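Local structure of UPF0062 protein MJ1593 (Methanocaldococcus jannaschii, 2YX5) at residues M1-G13 / E36-E48. The protein is a small alpha/beta protein of the PurS family that assembles with copies of itself, two chains sharing one continuous beta-sheet. Numbering follows the deposited sequence.
Sequences MYKATVIIKLKKG and EVQTYKMIDIIME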
ATOM      1  N   MET A   1     -13.020  -9.585  24.947  1.00 67.56           N
ATOM      2  CA  MET A   1     -12.032  -9.118  23.938  1.00 61.39           C
ATOM      3  C   MET A   1     -11.864 -10.152  22.835  1.00 60.81           C
ATOM      4  O   MET A   1     -11.659 -11.351  23.080  1.00 53.36           O
ATOM      5  CB  MET A   1     -10.683  -8.833  24.599  1.00 59.63           C
ATOM      6  CG  MET A   1      -9.906  -7.734  23.914  1.00 60.21           C
ATOM      7  SD  MET A   1     -10.929  -6.253  23.759  1.00 77.86           S
ATOM      8  CE  MET A   1     -10.552  -5.373  25.304  1.00 57.24           C
ATOM      9  N   TYR A   2     -11.971  -9.668  21.607  1.00 62.56           N
ATOM     10  CA  TYR A   2     -11.848 -10.526  20.445  1.00 60.89           C
ATOM     11  C   TYR A   2     -10.930  -9.889  19.414  1.00 60.47           C
ATOM     12  O   TYR A   2     -10.801  -8.652  19.335  1.00 48.55           O
ATOM     13  CB  TYR A   2     -13.218 -10.760  19.796  1.00 65.16           C
ATOM     14  CG  TYR A   2     -14.346 -11.123  20.746  1.00 72.39           C
ATOM     15  CD1 TYR A   2     -14.854 -12.426  20.803  1.00 65.30           C
ATOM     16  CD2 TYR A   2     -14.933 -10.148  21.558  1.00 69.76           C
ATOM     17  CE1 TYR A   2     -15.922 -12.742  21.640  1.00 76.63           C
ATOM     18  CE2 TYR A   2     -15.995 -10.452  22.394  1.00 82.02           C
ATOM     19  CZ  TYR A   2     -16.485 -11.744  22.433  1.00 81.61           C
ATOM     20  OH  TYR A   2     -17.543 -12.016  23.268  1.00 87.75           O
ATOM     21  N   LYS A   3     -10.301 -10.764  18.633  1.00 52.77           N
ATOM     22  CA  LYS A   3      -9.413 -10.369  17.566  1.00 48.24           C
ATOM     23  C   LYS A   3     -10.069 -10.758  16.245  1.00 50.95           C
ATOM     24  O   LYS A   3     -10.229 -11.939  15.943  1.00 52.73           O
ATOM     25  CB  LYS A   3      -8.057 -11.071  17.708  1.00 48.37           C
ATOM     26  CG  LYS A   3      -7.136 -10.896  16.494  1.00 53.12           C
ATOM     27  CD  LYS A   3      -5.794 -11.595  16.662  1.00 54.23           C
ATOM     28  CE  LYS A   3      -5.051 -11.637  15.347  1.00 50.55           C
ATOM     29  NZ  LYS A   3      -3.633 -12.018  15.520  1.00 65.94           N
ATOM     30  N   ALA A   4     -10.473  -9.770  15.461  1.00 40.38           N
ATOM     31  CA  ALA A   4     -11.076 -10.069  14.181  1.00 42.18           C
ATOM     32  C   ALA A   4      -9.988  -9.914  13.134  1.00 48.11           C
ATOM     33  O   ALA A   4      -9.225  -8.946  13.141  1.00 52.18           O
ATOM     34  CB  ALA A   4     -12.227  -9.121  13.890  1.00 35.22           C
ATOM     35  N   THR A   5      -9.894 -10.881  12.243  1.00 47.52           N
ATOM     36  CA  THR A   5      -8.899 -10.798  11.204  1.00 50.62           C
ATOM     37  C   THR A   5      -9.596 -10.555   9.864  1.00 49.79           C
ATOM     38  O   THR A   5     -10.435 -11.355   9.443  1.00 54.53           O
ATOM     39  CB  THR A   5      -8.066 -12.089  11.167  1.00 49.77           C
ATOM     40  OG1 THR A   5      -7.407 -12.245  12.429  1.00 55.96           O
ATOM     41  CG2 THR A   5      -7.017 -12.032  10.053  1.00 52.00           C
ATOM     42  N   VAL A   6      -9.273  -9.438   9.209  1.00 46.50           N
ATOM     43  CA  VAL A   6      -9.876  -9.148   7.914  1.00 37.34           C
ATOM     44  C   VAL A   6      -8.832  -9.267   6.795  1.00 41.92           C
ATOM     45  O   VAL A   6      -7.818  -8.577   6.816  1.00 40.02           O
ATOM     46  CB  VAL A   6     -10.481  -7.731   7.876  1.00 46.68           C
ATOM     47  CG1 VAL A   6     -11.253  -7.508   6.573  1.00 35.55           C
ATOM     48  CG2 VAL A   6     -11.387  -7.535   9.053  1.00 31.47           C
ATOM     49  N   ILE A   7      -9.068 -10.171   5.848  1.00 42.54           N
ATOM     50  CA  ILE A   7      -8.178 -10.323   4.706  1.00 46.28           C
ATOM     51  C   ILE A   7      -8.903  -9.671   3.551  1.00 48.16           C
ATOM     52  O   ILE A   7     -10.065  -9.977   3.305  1.00 46.34           O
ATOM     53  CB  ILE A   7      -7.935 -11.776   4.293  1.00 45.36           C
ATOM     54  CG1 ILE A   7      -7.041 -12.487   5.295  1.00 49.01           C
ATOM     55  CG2 ILE A   7      -7.293 -11.804   2.945  1.00 42.29           C
ATOM     56  CD1 ILE A   7      -7.740 -12.824   6.576  1.00 66.38           C
ATOM     57  N   ILE A   8      -8.223  -8.757   2.866  1.00 50.00           N
ATOM     58  CA  ILE A   8      -8.802  -8.065   1.730  1.00 39.66           C
ATOM     59  C   ILE A   8      -7.940  -8.279   0.491  1.00 41.26           C
ATOM     60  O   ILE A   8      -6.730  -8.085   0.525  1.00 43.24           O
ATOM     61  CB  ILE A   8      -8.902  -6.576   1.978  1.00 42.69           C
ATOM     62  CG1 ILE A   8      -9.773  -6.318   3.205  1.00 46.87           C
ATOM     63  CG2 ILE A   8      -9.475  -5.898   0.744  1.00 41.89           C
ATOM     64  CD1 ILE A   8     -10.004  -4.838   3.504  1.00 54.16           C
ATOM     65  N   LYS A   9      -8.576  -8.687  -0.598  1.00 39.92           N
ATOM     66  CA  LYS A   9      -7.877  -8.932  -1.849  1.00 51.09           C
ATOM     67  C   LYS A   9      -8.672  -8.314  -3.001  1.00 50.10           C
ATOM     68  O   LYS A   9      -9.776  -7.791  -2.809  1.00 47.27           O
ATOM     69  CB  LYS A   9      -7.734 -10.449  -2.073  1.00 48.76           C
ATOM     70  CG  LYS A   9      -9.041 -11.187  -1.798  1.00 59.47           C
ATOM     71  CD  LYS A   9      -8.962 -12.680  -2.063  1.00 78.56           C
ATOM     72  CE  LYS A   9     -10.300 -13.388  -1.748  1.00 87.01           C
ATOM     73  NZ  LYS A   9     -10.669 -13.387  -0.293  1.00 85.70           N
ATOM     74  N   LEU A  10      -8.103  -8.362  -4.196  1.00 52.82           N
ATOM     75  CA  LEU A  10      -8.802  -7.848  -5.358  1.00 53.58           C
ATOM     76  C   LEU A  10      -9.820  -8.916  -5.743  1.00 55.66           C
ATOM     77  O   LEU A  10      -9.635 -10.095  -5.425  1.00 53.77           O
ATOM     78  CB  LEU A  10      -7.836  -7.631  -6.516  1.00 43.57           C
ATOM     79  CG  LEU A  10      -6.850  -6.479  -6.401  1.00 48.53           C
ATOM     80  CD1 LEU A  10      -5.992  -6.394  -7.665  1.00 53.57           C
ATOM     81  CD2 LEU A  10      -7.618  -5.200  -6.189  1.00 47.07           C
ATOM     82  N   LYS A  11     -10.897  -8.501  -6.404  1.00 55.37           N
ATOM     83  CA  LYS A  11     -11.920  -9.437  -6.855  1.00 63.48           C
ATOM     84  C   LYS A  11     -11.239 -10.612  -7.580  1.00 70.26           C
ATOM     85  O   LYS A  11     -10.171 -10.456  -8.187  1.00 71.67           O
ATOM     86  CB  LYS A  11     -12.899  -8.723  -7.806  1.00 60.09           C
ATOM     87  CG  LYS A  11     -14.136  -8.108  -7.142  1.00 63.15           C
ATOM     88  CD  LYS A  11     -15.260  -9.149  -6.996  1.00 76.34           C
ATOM     89  CE  LYS A  11     -16.568  -8.571  -6.417  1.00 70.36           C
ATOM     90  NZ  LYS A  11     -16.580  -8.457  -4.926  1.00 57.16           N
ATOM     91  N   LYS A  12     -11.841 -11.794  -7.500  1.00 74.09           N
ATOM     92  CA  LYS A  12     -11.273 -12.954  -8.167  1.00 79.19           C
ATOM     93  C   LYS A  12     -11.360 -12.711  -9.663  1.00 76.05           C
ATOM     94  O   LYS A  12     -12.435 -12.420 -10.191  1.00 70.71           O
ATOM     95  CB  LYS A  12     -12.043 -14.227  -7.813  1.00 83.67           C
ATOM     96  CG  LYS A  12     -11.428 -15.492  -8.403  1.00 95.78           C
ATOM     97  CD  LYS A  12     -12.222 -16.739  -8.039  1.00101.61           C
ATOM     98  CE  LYS A  12     -13.650 -16.707  -8.601  1.00106.55           C
ATOM     99  NZ  LYS A  12     -13.698 -16.788 -10.090  1.00110.64           N
ATOM    100  N   GLY A  13     -10.224 -12.822 -10.342  1.00 71.76           N
ATOM    101  CA  GLY A  13     -10.213 -12.600 -11.773  1.00 74.12           C
ATOM    102  C   GLY A  13      -9.564 -11.290 -12.178  1.00 75.50           C
ATOM    103  O   GLY A  13      -9.348 -11.051 -13.368  1.00 77.91           O
ATOM    104  N   GLU A  36       4.427 -18.260  -8.850  1.00 49.89           N
ATOM    105  CA  GLU A  36       3.313 -17.337  -8.785  1.00 57.00           C
ATOM    106  C   GLU A  36       3.261 -16.614  -7.445  1.00 50.98           C
ATOM    107  O   GLU A  36       3.566 -17.202  -6.410  1.00 42.50           O
ATOM    108  CB  GLU A  36       2.031 -18.117  -9.008  1.00 51.71           C
ATOM    109  CG  GLU A  36       0.774 -17.311  -8.911  1.00 72.78           C
ATOM    110  CD  GLU A  36      -0.427 -18.151  -9.258  1.00 81.43           C
ATOM    111  OE1 GLU A  36      -0.398 -18.787 -10.334  1.00 86.37           O
ATOM    112  OE2 GLU A  36      -1.392 -18.181  -8.469  1.00 83.19           O
ATOM    113  N   VAL A  37       2.898 -15.333  -7.469  1.00 45.89           N
ATOM    114  CA  VAL A  37       2.793 -14.563  -6.230  1.00 45.08           C
ATOM    115  C   VAL A  37       1.458 -13.830  -6.144  1.00 43.21           C
ATOM    116  O   VAL A  37       0.928 -13.390  -7.145  1.00 48.31           O
ATOM    117  CB  VAL A  37       3.915 -13.530  -6.096  1.00 39.63           C
ATOM    118  CG1 VAL A  37       3.644 -12.659  -4.866  1.00 29.18           C
ATOM    119  CG2 VAL A  37       5.276 -14.230  -6.008  1.00 37.12           C
ATOM    120  N   GLN A  38       0.916 -13.713  -4.945  1.00 42.96           N
ATOM    121  CA  GLN A  38      -0.347 -13.024  -4.758  1.00 40.31           C
ATOM    122  C   GLN A  38      -0.183 -12.213  -3.480  1.00 47.94           C
ATOM    123  O   GLN A  38       0.564 -12.623  -2.601  1.00 40.88           O
ATOM    124  CB  GLN A  38      -1.504 -14.028  -4.617  1.00 46.32           C
ATOM    125  CG  GLN A  38      -2.666 -13.802  -5.612  1.00 71.36           C
ATOM    126  CD  GLN A  38      -3.347 -12.408  -5.493  1.00 86.35           C
ATOM    127  OE1 GLN A  38      -2.709 -11.362  -5.699  1.00 81.57           O
ATOM    128  NE2 GLN A  38      -4.648 -12.405  -5.171  1.00 80.86           N
ATOM    129  N   THR A  39      -0.851 -11.064  -3.387  1.00 39.85           N
ATOM    130  CA  THR A  39      -0.748 -10.223  -2.202  1.00 42.45           C
ATOM    131  C   THR A  39      -2.100  -9.832  -1.627  1.00 47.42           C
ATOM    132  O   THR A  39      -3.094  -9.753  -2.335  1.00 41.23           O
ATOM    133  CB  THR A  39       0.092  -8.961  -2.481  1.00 51.51           C
ATOM    134  OG1 THR A  39      -0.456  -8.250  -3.588  1.00 41.59           O
ATOM    135  CG2 THR A  39       1.526  -9.345  -2.806  1.00 43.66           C
ATOM    136  N   TYR A  40      -2.113  -9.584  -0.322  1.00 39.56           N
ATOM    137  CA  TYR A  40      -3.331  -9.266   0.413  1.00 42.58           C
ATOM    138  C   TYR A  40      -3.028  -8.273   1.500  1.00 37.09           C
ATOM    139  O   TYR A  40      -1.894  -8.136   1.950  1.00 39.56           O
ATOM    140  CB  TYR A  40      -3.863 -10.513   1.124  1.00 50.04           C
ATOM    141  CG  TYR A  40      -3.981 -11.726   0.266  1.00 63.97           C
ATOM    142  CD1 TYR A  40      -5.100 -11.911  -0.541  1.00 79.91           C
ATOM    143  CD2 TYR A  40      -2.964 -12.683   0.229  1.00 66.37           C
ATOM    144  CE1 TYR A  40      -5.219 -13.022  -1.375  1.00 90.46           C
ATOM    145  CE2 TYR A  40      -3.065 -13.808  -0.605  1.00 82.53           C
ATOM    146  CZ  TYR A  40      -4.202 -13.972  -1.410  1.00 89.16           C
ATOM    147  OH  TYR A  40      -4.345 -15.059  -2.259  1.00 91.23           O
ATOM    148  N   LYS A  41      -4.063  -7.602   1.953  1.00 38.80           N
ATOM    149  CA  LYS A  41      -3.883  -6.679   3.040  1.00 40.23           C
ATOM    150  C   LYS A  41      -4.500  -7.412   4.231  1.00 40.94           C
ATOM    151  O   LYS A  41      -5.602  -7.956   4.150  1.00 37.82           O
ATOM    152  CB  LYS A  41      -4.610  -5.353   2.776  1.00 45.44           C
ATOM    153  CG  LYS A  41      -4.178  -4.201   3.700  1.00 56.61           C
ATOM    154  CD  LYS A  41      -2.681  -3.925   3.508  1.00 77.60           C
ATOM    155  CE  LYS A  41      -2.112  -2.874   4.455  1.00 70.20           C
ATOM    156  NZ  LYS A  41      -0.613  -2.994   4.467  1.00 69.59           N
ATOM    157  N   MET A  42      -3.767  -7.474   5.321  1.00 42.98           N
ATOM    158  CA  MET A  42      -4.304  -8.111   6.488  1.00 47.32           C
ATOM    159  C   MET A  42      -4.606  -7.020   7.503  1.00 45.72           C
ATOM    160  O   MET A  42      -3.774  -6.172   7.772  1.00 41.38           O
ATOM    161  CB  MET A  42      -3.318  -9.128   7.054  1.00 43.31           C
ATOM    162  CG  MET A  42      -3.889  -9.889   8.253  1.00 69.51           C
ATOM    163  SD  MET A  42      -3.049 -11.457   8.682  1.00 74.61           S
ATOM    164  CE  MET A  42      -1.960 -10.903  10.064  1.00 59.42           C
ATOM    165  N   ILE A  43      -5.822  -7.029   8.033  1.00 44.95           N
ATOM    166  CA  ILE A  43      -6.243  -6.051   9.031  1.00 42.06           C
ATOM    167  C   ILE A  43      -6.742  -6.745  10.316  1.00 44.81           C
ATOM    168  O   ILE A  43      -7.796  -7.411  10.308  1.00 38.61           O
ATOM    169  CB  ILE A  43      -7.379  -5.156   8.488  1.00 36.98           C
ATOM    170  CG1 ILE A  43      -6.897  -4.386   7.257  1.00 44.31           C
ATOM    171  CG2 ILE A  43      -7.845  -4.200   9.563  1.00 37.56           C
ATOM    172  CD1 ILE A  43      -8.007  -3.679   6.475  1.00 41.32           C
ATOM    173  N   ASP A  44      -5.975  -6.584  11.399  1.00 38.20           N
ATOM    174  CA  ASP A  44      -6.327  -7.148  12.690  1.00 35.46           C
ATOM    175  C   ASP A  44      -7.093  -6.162  13.547  1.00 42.73           C
ATOM    176  O   ASP A  44      -6.563  -5.137  13.969  1.00 42.69           O
ATOM    177  CB  ASP A  44      -5.090  -7.597  13.440  1.00 38.63           C
ATOM    178  CG  ASP A  44      -4.601  -8.951  12.971  1.00 49.07           C
ATOM    179  OD1 ASP A  44      -5.193  -9.488  12.006  1.00 45.99           O
ATOM    180  OD2 ASP A  44      -3.629  -9.473  13.562  1.00 43.80           O
ATOM    181  N   ILE A  45      -8.354  -6.456  13.812  1.00 46.31           N
ATOM    182  CA  ILE A  45      -9.126  -5.543  14.621  1.00 40.92           C
ATOM    183  C   ILE A  45      -9.357  -6.120  16.009  1.00 45.57           C
ATOM    184  O   ILE A  45      -9.973  -7.174  16.155  1.00 43.06           O
ATOM    185  CB  ILE A  45     -10.457  -5.254  13.959  1.00 43.75           C
ATOM    186  CG1 ILE A  45     -10.207  -4.706  12.538  1.00 39.33           C
ATOM    187  CG2 ILE A  45     -11.260  -4.290  14.840  1.00 40.30           C
ATOM    188  CD1 ILE A  45     -11.448  -4.609  11.657  1.00 38.14           C
ATOM    189  N   ILE A  46      -8.824  -5.443  17.022  1.00 41.07           N
ATOM    190  CA  ILE A  46      -9.014  -5.860  18.407  1.00 43.16           C
ATOM    191  C   ILE A  46     -10.197  -5.068  18.971  1.00 51.33           C
ATOM    192  O   ILE A  46     -10.166  -3.827  19.070  1.00 45.11           O
ATOM    193  CB  ILE A  46      -7.748  -5.637  19.230  1.00 48.89           C
ATOM    194  CG1 ILE A  46      -6.643  -6.544  18.671  1.00 49.45           C
ATOM    195  CG2 ILE A  46      -8.020  -5.921  20.709  1.00 44.74           C
ATOM    196  CD1 ILE A  46      -5.298  -6.315  19.281  1.00 68.46           C
ATOM    197  N   MET A  47     -11.241  -5.810  19.348  1.00 46.94           N
ATOM    198  CA  MET A  47     -12.479  -5.179  19.806  1.00 56.89           C
ATOM    199  C   MET A  47     -13.262  -5.900  20.916  1.00 59.34           C
ATOM    200  O   MET A  47     -13.040  -7.090  21.206  1.00 59.85           O
ATOM    201  CB  MET A  47     -13.381  -5.029  18.578  1.00 41.57           C
ATOM    202  CG  MET A  47     -13.429  -6.357  17.778  1.00 46.35           C
ATOM    203  SD  MET A  47     -14.388  -6.371  16.229  1.00 47.57           S
ATOM    204  CE  MET A  47     -15.827  -5.338  16.709  1.00 50.76           C
ATOM    205  N   GLU A  48     -14.207  -5.160  21.501  1.00 68.24           N
ATOM    206  CA  GLU A  48     -15.084  -5.669  22.552  1.00 63.17           C
ATOM    207  C   GLU A  48     -16.454  -6.007  21.966  1.00 69.42           C
ATOM    208  O   GLU A  48     -16.879  -7.173  21.973  1.00 59.30           O
ATOM    209  CB  GLU A  48     -15.222  -4.629  23.667  1.00 64.11           C
ATOM    210  CG  GLU A  48     -13.880  -4.306  24.337  1.00 74.09           C
ATOM    211  CD  GLU A  48     -14.005  -3.480  25.608  1.00 80.10           C
ATOM    212  OE1 GLU A  48     -14.638  -2.387  25.574  1.00 87.94           O
ATOM    213  OE2 GLU A  48     -13.458  -3.929  26.649  1.00 88.01           O
TER
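Lys-3 reaches diagonally over the strand pair to Asp-44, two residues off its own backbone partner Ile-46. CB leaves the sheet and CG turns away from the backbone N, to the side of the carbonyl carbon (chi1 170°), and CD carries the extended chain on. CE then passes 3.1 Å from Asp-44 OD2. NZ makes a salt bridge to that same oxygen, 3.2 Å away. The other carboxylate oxygen, OD1, lies beside Thr-5 on the same face, 3.6 Å from its OG1, too far for a hydrogen bond.

Underneath, strands 2-10 and 36-47 run antiparallel, 158° between their directions. Eight backbone hydrogen bonds join them, two for each of the pairs Tyr-2/Met-47, Ala-4/Ile-45, Val-6/Ile-43 and Ile-8/Lys-41. Apolar groups from these pairs also pack diagonally: Val-6 CG2 meets Ile-45 CD1 at 3.9 Å, and Ile-8 CD1 meets Ile-43 CD1 at 3.8 Å. From the face that carries Ala-4, Val-6, Ile-43 and Ile-45, Ala-4 and Met-47 press onto Val-59 of helix 52-67.

At the far end Lys-9 CB sits at the edge of the Tyr-40 ring, in its plane and 3.4 Å from CD1, while Ile-7 CG2 touches the tyrosine's CB.

Strand 2-10 is the central one, bonded on its other edge to strand 73-81. Strand 34-47, the outer one, pairs in turn with an antiparallel strand of the second subunit, carrying the sheet across the interface: a three-stranded antiparallel sheet of order 2-1-3, with two helices in the connections, extended between subunits of a PurS-family protein.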